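Local coordinates for protein succinylglutamate desuccinylase (Chromobacterium violaceum, PDB 1YW4) that probably hydrolyses N-succinyl-L-glutamate to succinate and L-glutamate with one zinc ion per subunit, the last step of arginine breakdown by the AST pathway, at residues A[21-24]-A[28-31]. Residues are numbered along the deposited sequence; the frame is centred on the assembly and turned at random.
Sequences WPLP and AARW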
ATOM      1  N   TRP A  21      37.907 -31.182  -2.034  1.00 16.97           N
ATOM      2  CA  TRP A  21      38.998 -30.614  -2.816  1.00 19.08           C
ATOM      3  C   TRP A  21      39.733 -29.557  -2.005  1.00 20.97           C
ATOM      4  O   TRP A  21      39.116 -28.730  -1.331  1.00 20.96           O
ATOM      5  CB  TRP A  21      38.476 -29.947  -4.093  1.00 17.32           C
ATOM      6  CG  TRP A  21      37.730 -30.840  -5.017  1.00 16.69           C
ATOM      7  CD1 TRP A  21      37.684 -32.204  -4.989  1.00 17.83           C
ATOM      8  CD2 TRP A  21      36.949 -30.432  -6.145  1.00 15.93           C
ATOM      9  NE1 TRP A  21      36.922 -32.674  -6.033  1.00 16.76           N
ATOM     10  CE2 TRP A  21      36.459 -31.608  -6.759  1.00 16.69           C
ATOM     11  CE3 TRP A  21      36.615 -29.185  -6.701  1.00 16.25           C
ATOM     12  CZ2 TRP A  21      35.653 -31.579  -7.901  1.00 14.66           C
ATOM     13  CZ3 TRP A  21      35.812 -29.156  -7.842  1.00 16.00           C
ATOM     14  CH2 TRP A  21      35.341 -30.349  -8.426  1.00 16.74           C
ATOM     15  N   PRO A  22      41.067 -29.567  -2.059  1.00 22.86           N
ATOM     16  CA  PRO A  22      41.819 -28.564  -1.303  1.00 24.47           C
ATOM     17  C   PRO A  22      41.681 -27.184  -1.948  1.00 25.39           C
ATOM     18  O   PRO A  22      41.648 -27.059  -3.175  1.00 26.50           O
ATOM     19  CB  PRO A  22      43.251 -29.094  -1.367  1.00 25.08           C
ATOM     20  CG  PRO A  22      43.292 -29.745  -2.726  1.00 24.38           C
ATOM     21  CD  PRO A  22      41.969 -30.488  -2.773  1.00 23.42           C
ATOM     22  N   LEU A  23      41.585 -26.153  -1.117  1.00 26.48           N
ATOM     23  CA  LEU A  23      41.483 -24.781  -1.604  1.00 28.10           C
ATOM     24  C   LEU A  23      42.690 -23.987  -1.122  1.00 30.05           C
ATOM     25  O   LEU A  23      43.205 -24.224  -0.028  1.00 29.81           O
ATOM     26  CB  LEU A  23      40.207 -24.113  -1.088  1.00 27.04           C
ATOM     27  CG  LEU A  23      38.942 -24.204  -1.949  1.00 26.32           C
ATOM     28  CD1 LEU A  23      38.700 -25.627  -2.395  1.00 28.70           C
ATOM     29  CD2 LEU A  23      37.767 -23.675  -1.147  1.00 23.88           C
ATOM     30  N   PRO A  24      43.151 -23.028  -1.930  1.00 30.58           N
ATOM     31  CA  PRO A  24      44.306 -22.221  -1.535  1.00 32.39           C
ATOM     32  C   PRO A  24      44.086 -21.568  -0.174  1.00 31.77           C
ATOM     33  O   PRO A  24      43.025 -21.000   0.089  1.00 33.30           O
ATOM     34  CB  PRO A  24      44.430 -21.210  -2.678  1.00 32.90           C
ATOM     35  CG  PRO A  24      43.031 -21.105  -3.204  1.00 33.25           C
ATOM     36  CD  PRO A  24      42.567 -22.538  -3.186  1.00 31.06           C
ATOM     37  N   ALA A  28      38.975 -25.783   2.233  1.00 19.37           N
ATOM     38  CA  ALA A  28      38.519 -26.949   1.497  1.00 19.94           C
ATOM     39  C   ALA A  28      37.112 -26.811   0.937  1.00 18.16           C
ATOM     40  O   ALA A  28      36.293 -26.050   1.447  1.00 15.18           O
ATOM     41  CB  ALA A  28      38.602 -28.185   2.393  1.00 20.67           C
ATOM     42  N   ALA A  29      36.846 -27.562  -0.122  1.00 17.58           N
ATOM     43  CA  ALA A  29      35.535 -27.560  -0.748  1.00 17.50           C
ATOM     44  C   ALA A  29      34.997 -28.968  -0.526  1.00 15.76           C
ATOM     45  O   ALA A  29      35.617 -29.950  -0.946  1.00 17.22           O
ATOM     46  CB  ALA A  29      35.655 -27.252  -2.229  1.00 15.97           C
ATOM     47  N   ARG A  30      33.856 -29.062   0.153  1.00 12.77           N
ATOM     48  CA  ARG A  30      33.249 -30.352   0.457  1.00 13.05           C
ATOM     49  C   ARG A  30      31.954 -30.579  -0.298  1.00 12.23           C
ATOM     50  O   ARG A  30      31.026 -29.778  -0.203  1.00 11.51           O
ATOM     51  CB  ARG A  30      32.968 -30.476   1.969  1.00 12.85           C
ATOM     52  CG  ARG A  30      34.211 -30.620   2.832  1.00 17.41           C
ATOM     53  CD  ARG A  30      33.898 -30.572   4.329  1.00 16.45           C
ATOM     54  NE  ARG A  30      35.100 -30.233   5.089  1.00 17.92           N
ATOM     55  CZ  ARG A  30      35.113 -29.555   6.233  1.00 19.57           C
ATOM     56  NH1 ARG A  30      33.976 -29.132   6.772  1.00 16.43           N
ATOM     57  NH2 ARG A  30      36.274 -29.280   6.830  1.00 19.76           N
ATOM     58  N   TRP A  31      31.899 -31.658  -1.072  1.00 13.34           N
ATOM     59  CA  TRP A  31      30.677 -31.992  -1.789  1.00 13.86           C
ATOM     60  C   TRP A  31      29.788 -32.701  -0.784  1.00 14.73           C
ATOM     61  O   TRP A  31      30.114 -33.796  -0.316  1.00 19.25           O
ATOM     62  CB  TRP A  31      30.988 -32.892  -2.982  1.00 14.93           C
ATOM     63  CG  TRP A  31      31.694 -32.131  -4.048  1.00 16.73           C
ATOM     64  CD1 TRP A  31      33.044 -31.959  -4.182  1.00 16.79           C
ATOM     65  CD2 TRP A  31      31.085 -31.326  -5.061  1.00 15.51           C
ATOM     66  NE1 TRP A  31      33.312 -31.092  -5.213  1.00 17.58           N
ATOM     67  CE2 TRP A  31      32.127 -30.690  -5.772  1.00 18.15           C
ATOM     68  CE3 TRP A  31      29.759 -31.077  -5.437  1.00 14.95           C
ATOM     69  CZ2 TRP A  31      31.883 -29.817  -6.841  1.00 15.81           C
ATOM     70  CZ3 TRP A  31      29.518 -30.208  -6.498  1.00 15.51           C
ATOM     71  CH2 TRP A  31      30.578 -29.592  -7.187  1.00 15.73           C
TER
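Trp-21 O takes the amide hydrogen of Ala-29 at 2.8 Å (Ala-29 N to Trp-21 O) and also meets Ala-28 CA in a CA-H...O contact of 3.4 Å. The reciprocal bond, Trp-21 N to Ala-29 O, is equally short at 2.8 Å, which makes Trp-21 and Ala-29 an antiparallel hydrogen-bonded pair. Pro-22, which has no amide hydrogen, falls at the following non-hydrogen-bonded position opposite Ala-28. The two strands form the beta hairpin 20-23/27-33 near the N-terminus, with 20-23 an edge strand within the chain. The hairpin lies away from the zinc site of His-56, Glu-59 and His-149. Trp-21 and Trp-31 form an edge-to-face (T-shaped) pair: the NE1 corner of Trp-31 stands over the centre of the Trp-21 indole, 3.5 Å from CE2 of Trp-21, with the planes at 65°. Trp-21 CG lies beside its own backbone N (chi1 -59°), which sets the indole next to Trp-31, on the sheet face it shares with Ala-29. At the turn end Leu-23 CD1 presses on Ala-29 CB at a tight 3.5 Å, while its CD2 lies by the Ala-28 carbonyl. Phe-7 and His-10 of helix 7-12 pack against both indoles; Val-37 and Leu-39 of strand 36-39 touch Ala-29.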